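Local coordinates for protein GrgF (Penicillium sp. sh18, PDB 6LZH) that acts as a polyketide transferase in the biosynthesis of gregatin A, probably joining polyketide chains by Claisen condensation on an alpha/beta-hydrolase fold, at residues 11-21 and 86-97. Sequence-based numbering, arbitrary orientation.
Sequences VEFTTLDGLTL and QQAEHLHDAVTW
The edge strand 11-14 crosses helix 86-97 at 115°, their axes 8.6 Å apart at closest approach, and Thr15 to Gly18 form a type I turn beside the helix. At the strand end, Phe13 CB sits over the face of the Trp97 five-membered ring, 3.6 Å from its centroid, while Phe13 CZ reaches Ala94 CB. Tyr66 from strand 62-66 meets the Phe13 ring edge-to-face. At the turn, Thr15 CG2 lies over the centre of the His90 ring. With Thr15 OG1 between the backbone N and the carbonyl carbon (chi1 66°), CG2 faces the ring and OG1 donates to Asp17 OD1, 2.6 Å away. Asp17 OD1 also accepts from His90 NE2 at 3.0 Å, using the syn lone pair of the carboxylate, with ring and carboxylate planes 71° apart. Gln86 NE2 donates a nearly straight hydrogen bond to Asp17 OD2 (3.0 Å), while Gln86 OE1 accepts from Arg69. Leu16 N donates to Asp93 OD2 (2.7 Å) from above the carboxylate plane. A leucine replacing His90 would probably leave Asp17 OD1 without its helix donor and the turn less firmly fixed. Because Asp93 also pairs with Arg161 of the second subunit, the polar contacts that fasten the N-terminal hairpin to the helix continue into the dimer interface.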
loop_
_atom_site.group_PDB
_atom_site.type_symbol
_atom_site.label_atom_id
_atom_site.label_comp_id
_atom_site.label_asym_id
_atom_site.label_seq_id
_atom_site.Cartn_x
_atom_site.Cartn_y
_atom_site.Cartn_z
ATOM N N VAL A 11 -7.762 17.097 -21.581
ATOM C CA VAL A 11 -6.492 17.409 -20.937
ATOM C C VAL A 11 -5.796 16.099 -20.579
ATOM O O VAL A 11 -6.412 15.032 -20.499
ATOM C CB VAL A 11 -6.659 18.289 -19.666
ATOM C CG1 VAL A 11 -7.136 19.694 -20.007
ATOM C CG2 VAL A 11 -7.627 17.616 -18.653
ATOM N N GLU A 12 -4.486 16.189 -20.366
ATOM C CA GLU A 12 -3.745 15.060 -19.831
ATOM C C GLU A 12 -2.627 15.580 -18.942
ATOM O O GLU A 12 -2.211 16.736 -19.038
ATOM C CB GLU A 12 -3.206 14.143 -20.942
ATOM C CG GLU A 12 -2.645 14.832 -22.149
ATOM C CD GLU A 12 -2.153 13.850 -23.211
ATOM O OE1 GLU A 12 -2.971 13.077 -23.756
ATOM O OE2 GLU A 12 -0.943 13.871 -23.496
ATOM N N PHE A 13 -2.176 14.726 -18.029
ATOM C CA PHE A 13 -1.085 15.112 -17.148
ATOM C C PHE A 13 -0.306 13.857 -16.796
ATOM O O PHE A 13 -0.799 12.734 -16.960
ATOM C CB PHE A 13 -1.583 15.847 -15.886
ATOM C CG PHE A 13 -2.500 15.008 -14.994
ATOM C CD1 PHE A 13 -3.867 14.897 -15.278
ATOM C CD2 PHE A 13 -1.996 14.357 -13.872
ATOM C CE1 PHE A 13 -4.713 14.143 -14.460
ATOM C CE2 PHE A 13 -2.826 13.600 -13.039
ATOM C CZ PHE A 13 -4.188 13.493 -13.334
ATOM N N THR A 14 0.928 14.062 -16.334
ATOM C CA THR A 14 1.880 12.977 -16.115
ATOM C C THR A 14 1.972 12.642 -14.630
ATOM O O THR A 14 1.932 13.536 -13.778
ATOM C CB THR A 14 3.256 13.371 -16.668
ATOM O OG1 THR A 14 3.101 13.811 -18.030
ATOM C CG2 THR A 14 4.221 12.189 -16.646
ATOM N N THR A 15 2.087 11.349 -14.317
ATOM C CA THR A 15 2.220 10.932 -12.927
ATOM C C THR A 15 3.690 10.736 -12.564
ATOM O O THR A 15 4.553 10.578 -13.432
ATOM C CB THR A 15 1.459 9.627 -12.666
ATOM O OG1 THR A 15 2.072 8.572 -13.414
ATOM C CG2 THR A 15 0.000 9.753 -13.090
ATOM N N LEU A 16 3.960 10.707 -11.257
ATOM C CA LEU A 16 5.332 10.489 -10.808
ATOM C C LEU A 16 5.895 9.189 -11.374
ATOM O O LEU A 16 7.079 9.119 -11.720
ATOM C CB LEU A 16 5.397 10.497 -9.281
ATOM C CG LEU A 16 6.765 10.349 -8.591
ATOM C CD1 LEU A 16 7.736 11.456 -9.000
ATOM C CD2 LEU A 16 6.581 10.350 -7.094
ATOM N N ASP A 17 5.060 8.156 -11.518
ATOM C CA ASP A 17 5.557 6.893 -12.048
ATOM C C ASP A 17 5.436 6.799 -13.567
ATOM O O ASP A 17 5.458 5.690 -14.112
ATOM C CB ASP A 17 4.873 5.693 -11.365
ATOM C CG ASP A 17 3.392 5.915 -11.073
ATOM O OD1 ASP A 17 2.793 6.894 -11.558
ATOM O OD2 ASP A 17 2.816 5.079 -10.340
ATOM N N GLY A 18 5.339 7.935 -14.263
ATOM C CA GLY A 18 5.533 7.963 -15.699
ATOM C C GLY A 18 4.324 7.712 -16.571
ATOM O O GLY A 18 4.490 7.535 -17.785
ATOM N N LEU A 19 3.121 7.691 -16.015
ATOM C CA LEU A 19 1.928 7.450 -16.814
ATOM C C LEU A 19 1.302 8.763 -17.264
ATOM O O LEU A 19 1.386 9.774 -16.565
ATOM C CB LEU A 19 0.889 6.672 -16.005
ATOM C CG LEU A 19 1.400 5.384 -15.377
ATOM C CD1 LEU A 19 0.443 4.941 -14.321
ATOM C CD2 LEU A 19 1.533 4.342 -16.457
ATOM N N THR A 20 0.635 8.725 -18.423
ATOM C CA THR A 20 -0.250 9.802 -18.847
ATOM C C THR A 20 -1.677 9.458 -18.439
ATOM O O THR A 20 -2.209 8.422 -18.843
ATOM C CB THR A 20 -0.192 10.015 -20.361
ATOM O OG1 THR A 20 1.130 10.394 -20.751
ATOM C CG2 THR A 20 -1.150 11.117 -20.760
ATOM N N LEU A 21 -2.285 10.311 -17.633
ATOM C CA LEU A 21 -3.699 10.205 -17.311
ATOM C C LEU A 21 -4.443 11.247 -18.120
ATOM O O LEU A 21 -3.938 12.354 -18.322
ATOM C CB LEU A 21 -3.952 10.444 -15.824
ATOM C CG LEU A 21 -3.172 9.563 -14.844
ATOM C CD1 LEU A 21 -3.699 9.790 -13.433
ATOM C CD2 LEU A 21 -3.253 8.085 -15.232
ATOM N N GLN A 86 -1.974 3.853 -5.142
ATOM C CA GLN A 86 -1.440 4.531 -6.322
ATOM C C GLN A 86 -2.385 5.628 -6.796
ATOM O O GLN A 86 -1.946 6.683 -7.267
ATOM C CB GLN A 86 -1.213 3.531 -7.457
ATOM C CG GLN A 86 -0.659 4.193 -8.721
ATOM C CD GLN A 86 -0.640 3.272 -9.938
ATOM O OE1 GLN A 86 -1.561 2.487 -10.157
ATOM N NE2 GLN A 86 0.403 3.386 -10.747
ATOM N N GLN A 87 -3.695 5.373 -6.714
ATOM C CA GLN A 87 -4.663 6.345 -7.214
ATOM C C GLN A 87 -4.664 7.589 -6.341
ATOM O O GLN A 87 -4.780 8.714 -6.848
ATOM C CB GLN A 87 -6.063 5.715 -7.296
ATOM C CG GLN A 87 -7.049 6.529 -8.150
ATOM C CD GLN A 87 -8.376 5.825 -8.444
ATOM O OE1 GLN A 87 -8.448 4.580 -8.579
ATOM N NE2 GLN A 87 -9.440 6.630 -8.561
ATOM N N ALA A 88 -4.510 7.409 -5.027
ATOM C CA ALA A 88 -4.349 8.564 -4.151
ATOM C C ALA A 88 -3.085 9.325 -4.506
ATOM O O ALA A 88 -3.081 10.560 -4.527
ATOM C CB ALA A 88 -4.297 8.118 -2.686
ATOM N N GLU A 89 -1.983 8.600 -4.745
ATOM C CA GLU A 89 -0.749 9.257 -5.165
ATOM C C GLU A 89 -0.981 10.080 -6.420
ATOM O O GLU A 89 -0.476 11.201 -6.545
ATOM C CB GLU A 89 0.338 8.219 -5.417
ATOM C CG GLU A 89 1.043 7.733 -4.177
ATOM C CD GLU A 89 2.157 6.772 -4.540
ATOM O OE1 GLU A 89 3.201 7.211 -5.074
ATOM O OE2 GLU A 89 1.958 5.576 -4.333
ATOM N N HIS A 90 -1.753 9.538 -7.356
ATOM C CA HIS A 90 -1.987 10.238 -8.610
ATOM C C HIS A 90 -2.797 11.508 -8.391
ATOM O O HIS A 90 -2.641 12.473 -9.140
ATOM C CB HIS A 90 -2.666 9.294 -9.594
ATOM C CG HIS A 90 -1.744 8.257 -10.151
ATOM N ND1 HIS A 90 -2.183 7.203 -10.926
ATOM C CD2 HIS A 90 -0.398 8.115 -10.048
ATOM C CE1 HIS A 90 -1.149 6.458 -11.274
ATOM N NE2 HIS A 90 -0.055 6.990 -10.756
ATOM N N LEU A 91 -3.644 11.537 -7.356
ATOM C CA LEU A 91 -4.358 12.772 -7.026
ATOM C C LEU A 91 -3.405 13.855 -6.532
ATOM O O LEU A 91 -3.648 15.047 -6.767
ATOM C CB LEU A 91 -5.431 12.507 -5.978
ATOM C CG LEU A 91 -6.720 11.880 -6.494
ATOM C CD1 LEU A 91 -7.644 11.587 -5.315
ATOM C CD2 LEU A 91 -7.422 12.811 -7.500
ATOM N N HIS A 92 -2.313 13.474 -5.859
ATOM C CA HIS A 92 -1.269 14.459 -5.559
ATOM C C HIS A 92 -0.650 15.008 -6.848
ATOM O O HIS A 92 -0.334 16.200 -6.945
ATOM C CB HIS A 92 -0.165 13.852 -4.695
ATOM C CG HIS A 92 -0.649 13.087 -3.500
ATOM N ND1 HIS A 92 -1.803 13.414 -2.818
ATOM C CD2 HIS A 92 -0.131 12.003 -2.870
ATOM C CE1 HIS A 92 -1.969 12.571 -1.811
ATOM N NE2 HIS A 92 -0.966 11.710 -1.816
ATOM N N ASP A 93 -0.450 14.148 -7.842
ATOM C CA ASP A 93 0.096 14.622 -9.111
ATOM C C ASP A 93 -0.919 15.497 -9.836
ATOM O O ASP A 93 -0.549 16.479 -10.498
ATOM C CB ASP A 93 0.515 13.428 -9.983
ATOM C CG ASP A 93 1.648 12.627 -9.361
ATOM O OD1 ASP A 93 2.362 13.206 -8.511
ATOM O OD2 ASP A 93 1.815 11.420 -9.713
ATOM N N ALA A 94 -2.201 15.175 -9.697
ATOM C CA ALA A 94 -3.238 16.019 -10.284
ATOM C C ALA A 94 -3.259 17.400 -9.634
ATOM O O ALA A 94 -3.371 18.416 -10.330
ATOM C CB ALA A 94 -4.599 15.328 -10.152
ATOM N N VAL A 95 -3.132 17.459 -8.301
ATOM C CA VAL A 95 -3.084 18.749 -7.611
ATOM C C VAL A 95 -1.888 19.567 -8.109
ATOM O O VAL A 95 -2.012 20.762 -8.404
ATOM C CB VAL A 95 -3.034 18.535 -6.084
ATOM C CG1 VAL A 95 -2.538 19.801 -5.356
ATOM C CG2 VAL A 95 -4.389 18.074 -5.538
ATOM N N THR A 96 -0.719 18.927 -8.220
ATOM C CA THR A 96 0.480 19.585 -8.751
ATOM C C THR A 96 0.217 20.190 -10.122
ATOM O O THR A 96 0.540 21.357 -10.370
ATOM C CB THR A 96 1.625 18.574 -8.835
ATOM O OG1 THR A 96 1.945 18.123 -7.519
ATOM C CG2 THR A 96 2.865 19.183 -9.500
ATOM N N TRP A 97 -0.347 19.392 -11.027
ATOM C CA TRP A 97 -0.719 19.877 -12.355
ATOM C C TRP A 97 -1.695 21.047 -12.270
ATOM O O TRP A 97 -1.506 22.087 -12.921
ATOM C CB TRP A 97 -1.336 18.720 -13.148
ATOM C CG TRP A 97 -1.803 19.071 -14.507
ATOM C CD1 TRP A 97 -1.039 19.187 -15.632
ATOM C CD2 TRP A 97 -3.156 19.335 -14.906
ATOM N NE1 TRP A 97 -1.838 19.520 -16.713
ATOM C CE2 TRP A 97 -3.138 19.613 -16.288
ATOM C CE3 TRP A 97 -4.378 19.361 -14.228
ATOM C CZ2 TRP A 97 -4.295 19.919 -17.002
ATOM C CZ3 TRP A 97 -5.530 19.661 -14.937
ATOM C CH2 TRP A 97 -5.480 19.935 -16.311
#